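Local coordinates for putative NAD-dependent epimerase/dehydratase (Bacillus halodurans, PDB 3E8X), which binds NADP and is probably an NAD(P)-dependent epimerase or dehydratase of the short-chain dehydrogenase/reductase superfamily, its substrate unknown, at residues 199-213 with 220-234. Numbering follows the deposited sequence.
Sequences DVAKVIAELVDQQHT and VLNGDTPIAKVVEQL
Val-220, on strand 216-223, brings its CG2 methyl to within 4.3 Å of Val-203 CG2 on helix 197-207. Two residues on, the amide of Asn-222 crosses the carboxylate of Asp-199 almost perpendicularly (planes 82° apart); ND2 donates a nearly straight 2.7 Å bond to OD2 from above the carboxylate plane. This buried acid is also gripped by Thr-179, Gly-180 and Thr-196. After the chain turns its corner, Ile-227 enters as a knob among Asp-199, Lys-202, Val-203 and Glu-206; with CG1 beside the backbone N (chi1 -73°), CD1 reaches Lys-202 CB at 3.6 Å. A water donates to both Ala-228 O and Glu-206 OE2, while Glu-206 OE1 pairs with Lys-44. Val-231 lays CG2 against Glu-206 CG (3.6 Å) and CG1 against Leu-207 CB, and its carbonyl O accepts a 2.6 Å bond from His-212 NE2, lying close to the imidazole plane. Leu-234 CD1 finishes the seam between Thr-213 CG2 (3.9 Å) and Leu-207 CD2. The axes of 199-207 and 227-232 cross at -48°, and these contacts lay the C-terminal helix against helix 197-207, which packs beside helix 32-43 on the largely parallel sheet of an NADP-binding Rossmann fold.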
loop_
_atom_site.group_PDB
_atom_site.type_symbol
_atom_site.label_atom_id
_atom_site.label_comp_id
_atom_site.label_asym_id
_atom_site.label_seq_id
_atom_site.Cartn_x
_atom_site.Cartn_y
_atom_site.Cartn_z
ATOM N N ASP A 199 20.649 8.039 -17.968
ATOM C CA ASP A 199 21.503 7.074 -17.349
ATOM C C ASP A 199 20.716 6.006 -16.614
ATOM O O ASP A 199 21.120 4.855 -16.631
ATOM C CB ASP A 199 22.548 7.759 -16.450
ATOM C CG ASP A 199 23.631 8.500 -17.233
ATOM O OD1 ASP A 199 24.121 7.935 -18.254
ATOM O OD2 ASP A 199 24.016 9.638 -16.787
ATOM N N VAL A 200 19.579 6.357 -16.000
ATOM C CA VAL A 200 18.660 5.379 -15.414
ATOM C C VAL A 200 18.217 4.421 -16.505
ATOM O O VAL A 200 18.210 3.219 -16.291
ATOM C CB VAL A 200 17.395 6.048 -14.754
ATOM C CG1 VAL A 200 16.380 4.988 -14.227
ATOM C CG2 VAL A 200 17.826 7.004 -13.663
ATOM N N ALA A 201 17.830 4.965 -17.667
ATOM C CA ALA A 201 17.377 4.134 -18.760
ATOM C C ALA A 201 18.496 3.148 -19.183
ATOM O O ALA A 201 18.221 1.984 -19.465
ATOM C CB ALA A 201 16.858 4.981 -19.946
ATOM N N LYS A 202 19.728 3.655 -19.273
ATOM C CA LYS A 202 20.907 2.869 -19.624
ATOM C C LYS A 202 21.156 1.731 -18.628
ATOM O O LYS A 202 21.467 0.610 -19.020
ATOM C CB LYS A 202 22.148 3.778 -19.714
ATOM C CG LYS A 202 22.306 4.490 -21.020
ATOM C CD LYS A 202 23.484 5.464 -20.991
ATOM C CE LYS A 202 23.420 6.514 -22.095
ATOM N NZ LYS A 202 23.372 5.907 -23.443
ATOM N N VAL A 203 21.043 2.027 -17.345
ATOM C CA VAL A 203 21.157 1.030 -16.308
ATOM C C VAL A 203 20.118 -0.100 -16.463
ATOM O O VAL A 203 20.464 -1.260 -16.451
ATOM C CB VAL A 203 21.037 1.653 -14.902
ATOM C CG1 VAL A 203 20.971 0.547 -13.832
ATOM C CG2 VAL A 203 22.213 2.616 -14.635
ATOM N N ILE A 204 18.863 0.259 -16.672
ATOM C CA ILE A 204 17.794 -0.724 -16.815
ATOM C C ILE A 204 18.055 -1.614 -17.999
ATOM O O ILE A 204 17.990 -2.821 -17.878
ATOM C CB ILE A 204 16.390 -0.049 -16.973
ATOM C CG1 ILE A 204 16.042 0.711 -15.686
ATOM C CG2 ILE A 204 15.278 -1.099 -17.382
ATOM C CD1 ILE A 204 14.925 1.793 -15.801
ATOM N N ALA A 205 18.278 -1.007 -19.167
ATOM C CA ALA A 205 18.559 -1.754 -20.410
ATOM C C ALA A 205 19.792 -2.680 -20.256
ATOM O O ALA A 205 19.828 -3.795 -20.774
ATOM C CB ALA A 205 18.732 -0.786 -21.599
ATOM N N GLU A 206 20.780 -2.241 -19.495
ATOM C CA GLU A 206 22.000 -3.019 -19.338
ATOM C C GLU A 206 21.710 -4.330 -18.602
ATOM O O GLU A 206 22.318 -5.361 -18.908
ATOM C CB GLU A 206 23.067 -2.211 -18.578
ATOM C CG GLU A 206 24.440 -2.858 -18.538
ATOM C CD GLU A 206 25.128 -2.946 -19.905
ATOM O OE1 GLU A 206 24.727 -2.251 -20.865
ATOM O OE2 GLU A 206 26.112 -3.680 -19.994
ATOM N N LEU A 207 20.776 -4.286 -17.647
ATOM C CA LEU A 207 20.577 -5.427 -16.733
ATOM C C LEU A 207 19.355 -6.317 -17.033
ATOM O O LEU A 207 19.221 -7.379 -16.463
ATOM C CB LEU A 207 20.613 -4.936 -15.257
ATOM C CG LEU A 207 19.613 -3.909 -14.673
ATOM C CD1 LEU A 207 18.221 -4.488 -14.611
ATOM C CD2 LEU A 207 20.105 -3.560 -13.268
ATOM N N VAL A 208 18.540 -5.951 -18.013
ATOM C CA VAL A 208 17.317 -6.669 -18.252
ATOM C C VAL A 208 17.540 -8.171 -18.560
ATOM O O VAL A 208 16.766 -9.039 -18.110
ATOM C CB VAL A 208 16.389 -5.924 -19.270
ATOM C CG1 VAL A 208 16.972 -6.020 -20.668
ATOM C CG2 VAL A 208 14.956 -6.491 -19.198
ATOM N N ASP A 209 18.613 -8.498 -19.258
ATOM C CA ASP A 209 18.882 -9.867 -19.600
ATOM C C ASP A 209 20.005 -10.449 -18.775
ATOM O O ASP A 209 20.500 -11.496 -19.132
ATOM C CB ASP A 209 19.222 -10.033 -21.085
ATOM C CG ASP A 209 20.394 -9.171 -21.529
ATOM O OD1 ASP A 209 20.992 -8.421 -20.721
ATOM O OD2 ASP A 209 20.659 -9.208 -22.722
ATOM N N GLN A 210 20.384 -9.792 -17.684
ATOM C CA GLN A 210 21.453 -10.297 -16.819
ATOM C C GLN A 210 20.912 -11.094 -15.632
ATOM O O GLN A 210 20.398 -10.532 -14.672
ATOM C CB GLN A 210 22.352 -9.144 -16.380
ATOM C CG GLN A 210 22.927 -8.383 -17.568
ATOM C CD GLN A 210 23.864 -9.215 -18.441
ATOM O OE1 GLN A 210 23.644 -9.407 -19.654
ATOM N NE2 GLN A 210 24.898 -9.720 -17.834
ATOM N N GLN A 211 21.074 -12.414 -15.723
ATOM C CA GLN A 211 20.586 -13.388 -14.731
ATOM C C GLN A 211 21.195 -13.106 -13.340
ATOM O O GLN A 211 20.542 -13.269 -12.333
ATOM C CB GLN A 211 20.858 -14.833 -15.242
ATOM C CG GLN A 211 20.625 -15.998 -14.254
ATOM C CD GLN A 211 20.814 -17.423 -14.878
ATOM O OE1 GLN A 211 21.941 -17.936 -15.033
ATOM N NE2 GLN A 211 19.690 -18.060 -15.218
ATOM N N HIS A 212 22.449 -12.671 -13.297
ATOM C CA HIS A 212 23.117 -12.431 -12.043
ATOM C C HIS A 212 22.532 -11.226 -11.317
ATOM O O HIS A 212 22.892 -10.965 -10.177
ATOM C CB HIS A 212 24.637 -12.303 -12.218
ATOM C CG HIS A 212 25.105 -10.963 -12.747
ATOM N ND1 HIS A 212 25.256 -10.703 -14.092
ATOM C CD2 HIS A 212 25.527 -9.846 -12.105
ATOM C CE1 HIS A 212 25.656 -9.455 -14.256
ATOM N NE2 HIS A 212 25.850 -8.917 -13.064
ATOM N N THR A 213 21.629 -10.481 -11.964
ATOM C CA THR A 213 21.040 -9.300 -11.300
ATOM C C THR A 213 19.692 -9.648 -10.671
ATOM O O THR A 213 19.100 -8.817 -9.956
ATOM C CB THR A 213 20.932 -8.062 -12.215
ATOM O OG1 THR A 213 19.957 -8.288 -13.240
ATOM C CG2 THR A 213 22.340 -7.653 -12.817
ATOM N N VAL A 220 21.023 3.899 -7.148
ATOM C CA VAL A 220 21.918 4.325 -8.232
ATOM C C VAL A 220 21.943 5.844 -8.383
ATOM O O VAL A 220 20.882 6.481 -8.453
ATOM C CB VAL A 220 21.637 3.548 -9.575
ATOM C CG1 VAL A 220 20.215 3.774 -10.136
ATOM C CG2 VAL A 220 22.787 3.816 -10.590
ATOM N N LEU A 221 23.173 6.410 -8.349
ATOM C CA LEU A 221 23.450 7.824 -8.571
ATOM C C LEU A 221 24.394 7.978 -9.758
ATOM O O LEU A 221 25.001 7.000 -10.205
ATOM C CB LEU A 221 24.080 8.449 -7.305
ATOM C CG LEU A 221 23.260 8.306 -5.990
ATOM C CD1 LEU A 221 24.004 8.847 -4.772
ATOM C CD2 LEU A 221 21.866 8.938 -6.129
ATOM N N ASN A 222 24.529 9.191 -10.312
ATOM C CA ASN A 222 25.664 9.423 -11.229
ATOM C C ASN A 222 26.915 9.392 -10.379
ATOM O O ASN A 222 26.896 9.742 -9.210
ATOM C CB ASN A 222 25.585 10.740 -12.046
ATOM C CG ASN A 222 24.718 10.622 -13.328
ATOM O OD1 ASN A 222 23.768 11.366 -13.465
ATOM N ND2 ASN A 222 25.072 9.715 -14.271
ATOM N N GLY A 223 28.005 8.971 -10.993
ATOM C CA GLY A 223 29.286 8.755 -10.310
ATOM C C GLY A 223 30.386 8.544 -11.345
ATOM O O GLY A 223 30.358 9.161 -12.429
ATOM N N ASP A 224 31.295 7.623 -11.067
ATOM C CA ASP A 224 32.508 7.499 -11.852
ATOM C C ASP A 224 32.731 6.183 -12.576
ATOM O O ASP A 224 33.679 6.053 -13.334
ATOM C CB ASP A 224 33.679 7.780 -10.934
ATOM C CG ASP A 224 33.757 9.257 -10.543
ATOM O OD1 ASP A 224 33.354 10.141 -11.357
ATOM O OD2 ASP A 224 34.217 9.543 -9.415
ATOM N N THR A 225 31.866 5.209 -12.358
ATOM C CA THR A 225 32.083 3.901 -12.886
ATOM C C THR A 225 31.190 3.706 -14.112
ATOM O O THR A 225 29.989 3.933 -14.057
ATOM C CB THR A 225 31.760 2.817 -11.855
ATOM O OG1 THR A 225 32.388 3.128 -10.614
ATOM C CG2 THR A 225 32.172 1.436 -12.350
ATOM N N PRO A 226 31.783 3.260 -15.227
ATOM C CA PRO A 226 30.956 2.954 -16.391
ATOM C C PRO A 226 29.817 1.961 -16.086
ATOM O O PRO A 226 30.028 0.982 -15.398
ATOM C CB PRO A 226 31.971 2.395 -17.395
ATOM C CG PRO A 226 33.275 3.069 -17.019
ATOM C CD PRO A 226 33.227 3.080 -15.505
ATOM N N ILE A 227 28.633 2.222 -16.637
ATOM C CA ILE A 227 27.424 1.448 -16.382
ATOM C C ILE A 227 27.572 -0.077 -16.637
ATOM O O ILE A 227 27.086 -0.868 -15.877
ATOM C CB ILE A 227 26.195 2.044 -17.202
ATOM C CG1 ILE A 227 25.736 3.377 -16.581
ATOM C CG2 ILE A 227 25.023 1.009 -17.284
ATOM C CD1 ILE A 227 24.912 4.291 -17.482
ATOM N N ALA A 228 28.230 -0.478 -17.717
ATOM C CA ALA A 228 28.474 -1.896 -18.022
ATOM C C ALA A 228 29.242 -2.588 -16.891
ATOM O O ALA A 228 28.879 -3.669 -16.477
ATOM C CB ALA A 228 29.224 -2.061 -19.356
ATOM N N LYS A 229 30.282 -1.930 -16.394
ATOM C CA LYS A 229 31.093 -2.456 -15.308
ATOM C C LYS A 229 30.344 -2.526 -13.965
ATOM O O LYS A 229 30.489 -3.486 -13.198
ATOM C CB LYS A 229 32.387 -1.654 -15.206
ATOM C CG LYS A 229 33.284 -2.083 -14.103
ATOM C CD LYS A 229 34.603 -1.345 -14.155
ATOM C CE LYS A 229 35.433 -1.667 -12.976
ATOM N NZ LYS A 229 36.568 -0.741 -12.901
ATOM N N VAL A 230 29.529 -1.520 -13.674
ATOM C CA VAL A 230 28.715 -1.530 -12.460
ATOM C C VAL A 230 27.787 -2.743 -12.474
ATOM O O VAL A 230 27.633 -3.419 -11.458
ATOM C CB VAL A 230 27.922 -0.172 -12.291
ATOM C CG1 VAL A 230 26.779 -0.345 -11.441
ATOM C CG2 VAL A 230 28.846 0.968 -11.706
ATOM N N VAL A 231 27.178 -3.025 -13.638
ATOM C CA VAL A 231 26.205 -4.099 -13.770
ATOM C C VAL A 231 26.877 -5.454 -13.676
ATOM O O VAL A 231 26.301 -6.361 -13.104
ATOM C CB VAL A 231 25.288 -3.965 -15.056
ATOM C CG1 VAL A 231 24.463 -5.255 -15.316
ATOM C CG2 VAL A 231 24.313 -2.730 -14.929
ATOM N N GLU A 232 28.096 -5.584 -14.229
ATOM C CA GLU A 232 28.935 -6.781 -14.091
ATOM C C GLU A 232 29.181 -7.185 -12.664
ATOM O O GLU A 232 29.300 -8.360 -12.376
ATOM C CB GLU A 232 30.294 -6.567 -14.736
ATOM C CG GLU A 232 30.236 -6.609 -16.260
ATOM C CD GLU A 232 31.466 -6.005 -16.964
ATOM O OE1 GLU A 232 32.484 -5.625 -16.310
ATOM O OE2 GLU A 232 31.380 -5.912 -18.211
ATOM N N GLN A 233 29.247 -6.197 -11.773
ATOM C CA GLN A 233 29.637 -6.421 -10.385
ATOM C C GLN A 233 28.474 -6.446 -9.433
ATOM O O GLN A 233 28.656 -6.673 -8.268
ATOM C CB GLN A 233 30.656 -5.370 -9.996
ATOM C CG GLN A 233 31.909 -5.508 -10.850
ATOM C CD GLN A 233 33.030 -4.649 -10.422
ATOM O OE1 GLN A 233 33.135 -4.280 -9.242
ATOM N NE2 GLN A 233 33.937 -4.384 -11.339
ATOM N N LEU A 234 27.266 -6.258 -9.948
ATOM C CA LEU A 234 26.071 -6.304 -9.107
ATOM C C LEU A 234 25.876 -7.741 -8.676
ATOM O O LEU A 234 25.426 -7.888 -7.577
ATOM C CB LEU A 234 24.828 -5.799 -9.835
ATOM C CG LEU A 234 24.501 -4.320 -10.046
ATOM C CD1 LEU A 234 23.256 -4.364 -10.918
ATOM C CD2 LEU A 234 24.257 -3.540 -8.770
HETATM O O HOH W 1 27.195 -5.234 -18.016
#